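Local coordinates for peptidyl-tRNA hydrolase (Thermoplasma acidophilum, PDB 1RLK), which probably hydrolyses peptidyl-tRNAs that drop off the ribosome during protein synthesis, releasing the N-acyl amino acid and the tRNA, at residues A[32-37]-A[77-82]; A[81-86]-A[93-98]. All coordinates share one frame; numbering follows the deposited sequence.

How the contacts relate
After strand 3-10 the chain enters helix 17-38, whose last turns supply residues 32-37. Helix 40-48, strand 53-58 and helix 61-74 follow before strand 78-82 begins. Contact 1 closes this long loop by bringing the end of helix 17-38 against the start of strand 78-82. Contact 2 takes over where that strand ends. It closes the short hairpin loop between residues 81-86 and 93-98, so the two loops follow one another, neither nesting nor crossing, and the contacts share Val81 and Gln82. Contact 1 ties a helix to the sheet; contact 2 ties two neighbouring strands within it. They also meet directly, through a probable hydrogen bond from Gly98 N to Glu79 O.

Contact 1. Residues A[32-37]-A[77-82]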
loop_
_atom_site.group_PDB
_atom_site.type_symbol
_atom_site.label_atom_id
_atom_site.label_comp_id
_atom_site.label_asym_id
_atom_site.label_seq_id
_atom_site.Cartn_x
_atom_site.Cartn_y
_atom_site.Cartn_z
ATOM N N ALA A 32 6.048 1.226 -6.521
ATOM C CA ALA A 32 6.497 2.184 -7.528
ATOM C C ALA A 32 7.454 1.524 -8.518
ATOM O O ALA A 32 7.323 1.700 -9.712
ATOM C CB ALA A 32 7.163 3.407 -6.860
ATOM N N ILE A 33 8.409 0.765 -7.999
ATOM C CA ILE A 33 9.389 0.070 -8.824
ATOM C C ILE A 33 8.735 -1.009 -9.687
ATOM O O ILE A 33 9.015 -1.087 -10.871
ATOM C CB ILE A 33 10.542 -0.492 -7.946
ATOM C CG1 ILE A 33 11.406 0.680 -7.464
ATOM C CG2 ILE A 33 11.382 -1.507 -8.735
ATOM C CD1 ILE A 33 12.571 0.311 -6.582
ATOM N N ARG A 34 7.864 -1.829 -9.108
ATOM C CA ARG A 34 7.117 -2.808 -9.896
ATOM C C ARG A 34 6.291 -2.115 -10.996
ATOM O O ARG A 34 6.269 -2.556 -12.150
ATOM C CB ARG A 34 6.224 -3.649 -8.985
ATOM C CG ARG A 34 5.315 -4.618 -9.738
ATOM C CD ARG A 34 4.706 -5.708 -8.897
ATOM N NE ARG A 34 5.667 -6.321 -7.975
ATOM C CZ ARG A 34 5.487 -6.474 -6.659
ATOM N NH1 ARG A 34 4.365 -6.053 -6.057
ATOM N NH2 ARG A 34 6.450 -7.041 -5.933
ATOM N N SER A 35 5.640 -1.005 -10.648
ATOM C CA SER A 35 4.774 -0.302 -11.597
ATOM C C SER A 35 5.590 0.326 -12.717
ATOM O O SER A 35 5.137 0.418 -13.855
ATOM C CB SER A 35 3.925 0.749 -10.894
ATOM O OG SER A 35 2.968 0.139 -10.047
ATOM N N MET A 36 6.809 0.738 -12.396
ATOM C CA MET A 36 7.733 1.261 -13.399
ATOM C C MET A 36 8.082 0.191 -14.438
ATOM O O MET A 36 8.266 0.495 -15.617
ATOM C CB MET A 36 9.007 1.766 -12.713
ATOM C CG MET A 36 9.890 2.632 -13.581
ATOM S SD MET A 36 11.338 3.348 -12.727
ATOM C CE MET A 36 11.446 2.367 -11.272
ATOM N N LYS A 37 8.164 -1.052 -13.984
ATOM C CA LYS A 37 8.463 -2.191 -14.851
ATOM C C LYS A 37 7.266 -2.612 -15.731
ATOM O O LYS A 37 7.393 -2.690 -16.956
ATOM C CB LYS A 37 8.955 -3.381 -14.010
ATOM C CG LYS A 37 10.311 -3.144 -13.336
ATOM C CD LYS A 37 10.865 -4.419 -12.654
ATOM C CE LYS A 37 12.080 -4.141 -11.756
ATOM N NZ LYS A 37 12.080 -4.988 -10.507
ATOM N N VAL A 77 -1.658 -3.403 -9.069
ATOM C CA VAL A 77 -0.382 -3.634 -8.381
ATOM C C VAL A 77 -0.550 -3.428 -6.893
ATOM O O VAL A 77 -1.118 -2.422 -6.447
ATOM C CB VAL A 77 0.728 -2.687 -8.905
ATOM C CG1 VAL A 77 1.989 -2.772 -8.016
ATOM C CG2 VAL A 77 1.049 -2.999 -10.360
ATOM N N ASN A 78 -0.057 -4.380 -6.108
ATOM C CA ASN A 78 -0.133 -4.288 -4.656
ATOM C C ASN A 78 0.992 -5.035 -3.981
ATOM O O ASN A 78 1.511 -6.020 -4.531
ATOM C CB ASN A 78 -1.481 -4.813 -4.163
ATOM C CG ASN A 78 -1.655 -6.312 -4.407
ATOM O OD1 ASN A 78 -1.386 -7.121 -3.520
ATOM N ND2 ASN A 78 -2.112 -6.680 -5.611
ATOM N N GLU A 79 1.373 -4.581 -2.792
ATOM C CA GLU A 79 2.432 -5.229 -2.037
ATOM C C GLU A 79 2.090 -5.230 -0.572
ATOM O O GLU A 79 1.931 -4.163 0.039
ATOM C CB GLU A 79 3.760 -4.500 -2.246
ATOM C CG GLU A 79 4.930 -5.130 -1.512
ATOM C CD GLU A 79 5.438 -6.418 -2.151
ATOM O OE1 GLU A 79 5.000 -6.800 -3.282
ATOM O OE2 GLU A 79 6.314 -7.024 -1.512
ATOM N N ILE A 80 1.965 -6.430 -0.007
ATOM C CA ILE A 80 1.891 -6.613 1.419
ATOM C C ILE A 80 3.291 -6.430 2.007
ATOM O O ILE A 80 4.260 -7.014 1.524
ATOM C CB ILE A 80 1.323 -8.009 1.749
ATOM C CG1 ILE A 80 -0.195 -7.984 1.556
ATOM C CG2 ILE A 80 1.686 -8.429 3.174
ATOM C CD1 ILE A 80 -0.847 -9.337 1.594
ATOM N N VAL A 81 3.380 -5.624 3.056
ATOM C CA VAL A 81 4.647 -5.273 3.644
ATOM C C VAL A 81 4.755 -5.944 4.996
ATOM O O VAL A 81 3.808 -5.928 5.781
ATOM C CB VAL A 81 4.786 -3.737 3.768
ATOM C CG1 VAL A 81 5.935 -3.363 4.708
ATOM C CG2 VAL A 81 4.986 -3.132 2.390
ATOM N N GLN A 82 5.914 -6.520 5.253
ATOM C CA GLN A 82 6.225 -7.164 6.525
ATOM C C GLN A 82 7.484 -6.536 7.108
ATOM O O GLN A 82 8.445 -6.328 6.380
ATOM C CB GLN A 82 6.453 -8.675 6.320
ATOM C CG GLN A 82 5.220 -9.418 5.791
ATOM C CD GLN A 82 5.471 -10.895 5.450
ATOM O OE1 GLN A 82 5.641 -11.732 6.341
ATOM N NE2 GLN A 82 5.457 -11.209 4.172
HETATM O O HOH W 1 1.455 -6.467 -7.672
#
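Glu79 OE1 is gripped by two nitrogens of one side chain, Arg34. In this salt bridge Arg34 NH1 donates to Glu79 OE1 at 2.9 Å, and Arg34 NH2 donates to the same oxygen at 3.0 Å. The oxygen sits in the guanidinium plane, at its edge. The guanidinium and carboxylate planes are 46° apart, and both nitrogens come from the same face of the carboxylate. NH2 approaches from above that plane. The two side chains run at about a right angle to each other. In Arg34, CG is anti to the backbone N (chi1 175°), which starts the chain toward the strand. A water accepts a bond from Asn78 N and a weak one from Arg34 NH1, linking the guanidinium to the strand backbone.

Val77 makes the apolar part. Its CG1 lies 4.1 Å from Arg34 CD, and both its methyls pack on Ser35 OG, CG1 at 3.7 Å. That hydroxyl is bonded to Cys31 O within its own helix.

The contact sets the end of helix 17-38 against strand 78-82, an outermost strand of the mixed sheet. Glu79 also touches Thr30 of this helix. The Asn78 amide bonds Ile76 O, and also Lys68 and Asp72 of helix 61-74.

Contact 2. Residues A[81-86]-A[93-98]; sequences VQDRGY and TITCIG. With SO4 (sulfate ion), chain B.
Val81 and Cys96 form an antiparallel hydrogen-bonded pair, Gln82 and Ile94 a non-hydrogen-bonded pair, and the register shift of one between them is a beta bulge. Val81 N bonds Cys96 O at 2.9 Å, and Thr95 N bonds Val81 O. Beyond the bulge, Asp83 N bonds Thr93 O. On the face of Val81 and Cys96, Val81 CB packs on Cys96 SG at 3.6 Å. Val81 CG1 also lies 3.4 Å from Thr95 OG1. On the face of Gln82 and Ile94, Gln82 CG meets Ile94 CG1 at 3.6 Å.

Asp83 carries the polar end of the contact. Its CG sits between the backbone N and the carbonyl carbon (chi1 69°), which brings it beside the Thr93 backbone. OD1 accepts from Thr93 N at 3.1 Å, with the donor 42° out of the carboxylate plane. OD2 forms a salt bridge with Lys19. An alanine at Asp83 would probably leave Thr93 N and the Lys19 charge without these partners. Arg84 holds a sulfate, probably from the crystallisation liquor. Arg84 NE lies 2.7 Å from sulfate O3, which also accepts from Arg84 N.

The pairing joins strands 78-82 and 94-103 as a hairpin at one side of the sheet. Helix 17-38 covers Val81 through His26 and Ala27, and its Gln23 bonds Thr95 OG1. Ile94 and Ile97 face helix 61-74, and the Thr95 and Ile97 backbones bond Arg10 and Ala8 of strand 3-10.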
loop_
_atom_site.group_PDB
_atom_site.type_symbol
_atom_site.label_atom_id
_atom_site.label_comp_id
_atom_site.label_asym_id
_atom_site.label_seq_id
_atom_site.Cartn_x
_atom_site.Cartn_y
_atom_site.Cartn_z
ATOM N N VAL A 81 3.380 -5.624 3.056
ATOM C CA VAL A 81 4.647 -5.273 3.644
ATOM C C VAL A 81 4.755 -5.944 4.996
ATOM O O VAL A 81 3.808 -5.928 5.781
ATOM C CB VAL A 81 4.786 -3.737 3.768
ATOM C CG1 VAL A 81 5.935 -3.363 4.708
ATOM C CG2 VAL A 81 4.986 -3.132 2.390
ATOM N N GLN A 82 5.914 -6.520 5.253
ATOM C CA GLN A 82 6.225 -7.164 6.525
ATOM C C GLN A 82 7.484 -6.536 7.108
ATOM O O GLN A 82 8.445 -6.328 6.380
ATOM C CB GLN A 82 6.453 -8.675 6.320
ATOM C CG GLN A 82 5.220 -9.418 5.791
ATOM C CD GLN A 82 5.471 -10.895 5.450
ATOM O OE1 GLN A 82 5.641 -11.732 6.341
ATOM N NE2 GLN A 82 5.457 -11.209 4.172
ATOM N N ASP A 83 7.483 -6.249 8.411
ATOM C CA ASP A 83 8.673 -5.733 9.073
ATOM C C ASP A 83 9.681 -6.854 9.333
ATOM O O ASP A 83 9.501 -7.974 8.847
ATOM C CB ASP A 83 8.324 -4.906 10.344
ATOM C CG ASP A 83 7.772 -5.733 11.500
ATOM O OD1 ASP A 83 7.869 -6.980 11.511
ATOM O OD2 ASP A 83 7.222 -5.184 12.476
ATOM N N ARG A 84 10.749 -6.547 10.062
ATOM C CA ARG A 84 11.781 -7.542 10.360
ATOM C C ARG A 84 11.260 -8.475 11.453
ATOM O O ARG A 84 10.397 -8.116 12.244
ATOM C CB ARG A 84 13.135 -6.888 10.746
ATOM C CG ARG A 84 13.166 -6.050 12.046
ATOM C CD ARG A 84 14.427 -5.124 12.230
ATOM N NE ARG A 84 14.161 -3.695 11.962
ATOM C CZ ARG A 84 14.770 -2.658 12.561
ATOM N NH1 ARG A 84 15.747 -2.828 13.446
ATOM N NH2 ARG A 84 14.420 -1.418 12.232
ATOM N N GLY A 85 11.760 -9.694 11.481
ATOM C CA GLY A 85 11.308 -10.648 12.474
ATOM C C GLY A 85 11.823 -10.347 13.871
ATOM O O GLY A 85 12.580 -9.390 14.088
ATOM N N TYR A 86 11.381 -11.159 14.823
ATOM C CA TYR A 86 12.145 -11.374 16.047
ATOM C C TYR A 86 13.284 -12.344 15.707
ATOM O O TYR A 86 14.283 -12.420 16.425
ATOM C CB TYR A 86 11.258 -11.931 17.163
ATOM C CG TYR A 86 10.279 -10.923 17.730
ATOM C CD1 TYR A 86 8.941 -10.926 17.339
ATOM C CD2 TYR A 86 10.688 -9.967 18.658
ATOM C CE1 TYR A 86 8.035 -10.008 17.854
ATOM C CE2 TYR A 86 9.790 -9.038 19.181
ATOM C CZ TYR A 86 8.464 -9.064 18.777
ATOM O OH TYR A 86 7.554 -8.158 19.291
ATOM N N THR A 93 6.030 -9.428 10.847
ATOM C CA THR A 93 4.598 -9.123 10.862
ATOM C C THR A 93 4.168 -8.282 9.675
ATOM O O THR A 93 4.913 -7.390 9.250
ATOM C CB THR A 93 4.252 -8.369 12.128
ATOM O OG1 THR A 93 4.660 -9.138 13.256
ATOM C CG2 THR A 93 2.754 -8.220 12.272
ATOM N N ILE A 94 2.965 -8.568 9.160
ATOM C CA ILE A 94 2.337 -7.778 8.098
ATOM C C ILE A 94 1.851 -6.464 8.706
ATOM O O ILE A 94 1.040 -6.483 9.629
ATOM C CB ILE A 94 1.165 -8.544 7.451
ATOM C CG1 ILE A 94 1.692 -9.737 6.650
ATOM C CG2 ILE A 94 0.364 -7.628 6.561
ATOM C CD1 ILE A 94 0.626 -10.645 6.079
ATOM N N THR A 95 2.366 -5.343 8.187
ATOM C CA THR A 95 2.112 -4.002 8.733
ATOM C C THR A 95 1.162 -3.183 7.877
ATOM O O THR A 95 0.400 -2.382 8.399
ATOM C CB THR A 95 3.440 -3.204 8.879
ATOM O OG1 THR A 95 4.182 -3.200 7.641
ATOM C CG2 THR A 95 4.351 -3.871 9.864
ATOM N N CYS A 96 1.242 -3.340 6.567
ATOM C CA CYS A 96 0.483 -2.519 5.646
ATOM C C CYS A 96 0.449 -3.122 4.258
ATOM O O CYS A 96 1.095 -4.134 3.998
ATOM C CB CYS A 96 1.079 -1.106 5.605
ATOM S SG CYS A 96 2.747 -1.023 4.927
ATOM N N ILE A 97 -0.338 -2.529 3.366
ATOM C CA ILE A 97 -0.370 -2.946 1.971
ATOM C C ILE A 97 -0.409 -1.725 1.063
ATOM O O ILE A 97 -1.192 -0.801 1.289
ATOM C CB ILE A 97 -1.559 -3.901 1.693
ATOM C CG1 ILE A 97 -1.552 -4.363 0.244
ATOM C CG2 ILE A 97 -2.897 -3.254 2.019
ATOM C CD1 ILE A 97 -2.555 -5.474 -0.034
ATOM N N GLY A 98 0.461 -1.702 0.066
ATOM C CA GLY A 98 0.459 -0.652 -0.941
ATOM C C GLY A 98 -0.336 -1.049 -2.171
ATOM O O GLY A 98 -0.366 -2.232 -2.553
HETATM S S SO4 B . 11.570 -2.717 9.735
HETATM O O1 SO4 B . 11.012 -3.338 8.530
HETATM O O2 SO4 B . 10.675 -1.672 10.217
HETATM O O3 SO4 B . 11.682 -3.673 10.829
HETATM O O4 SO4 B . 12.874 -2.136 9.416
#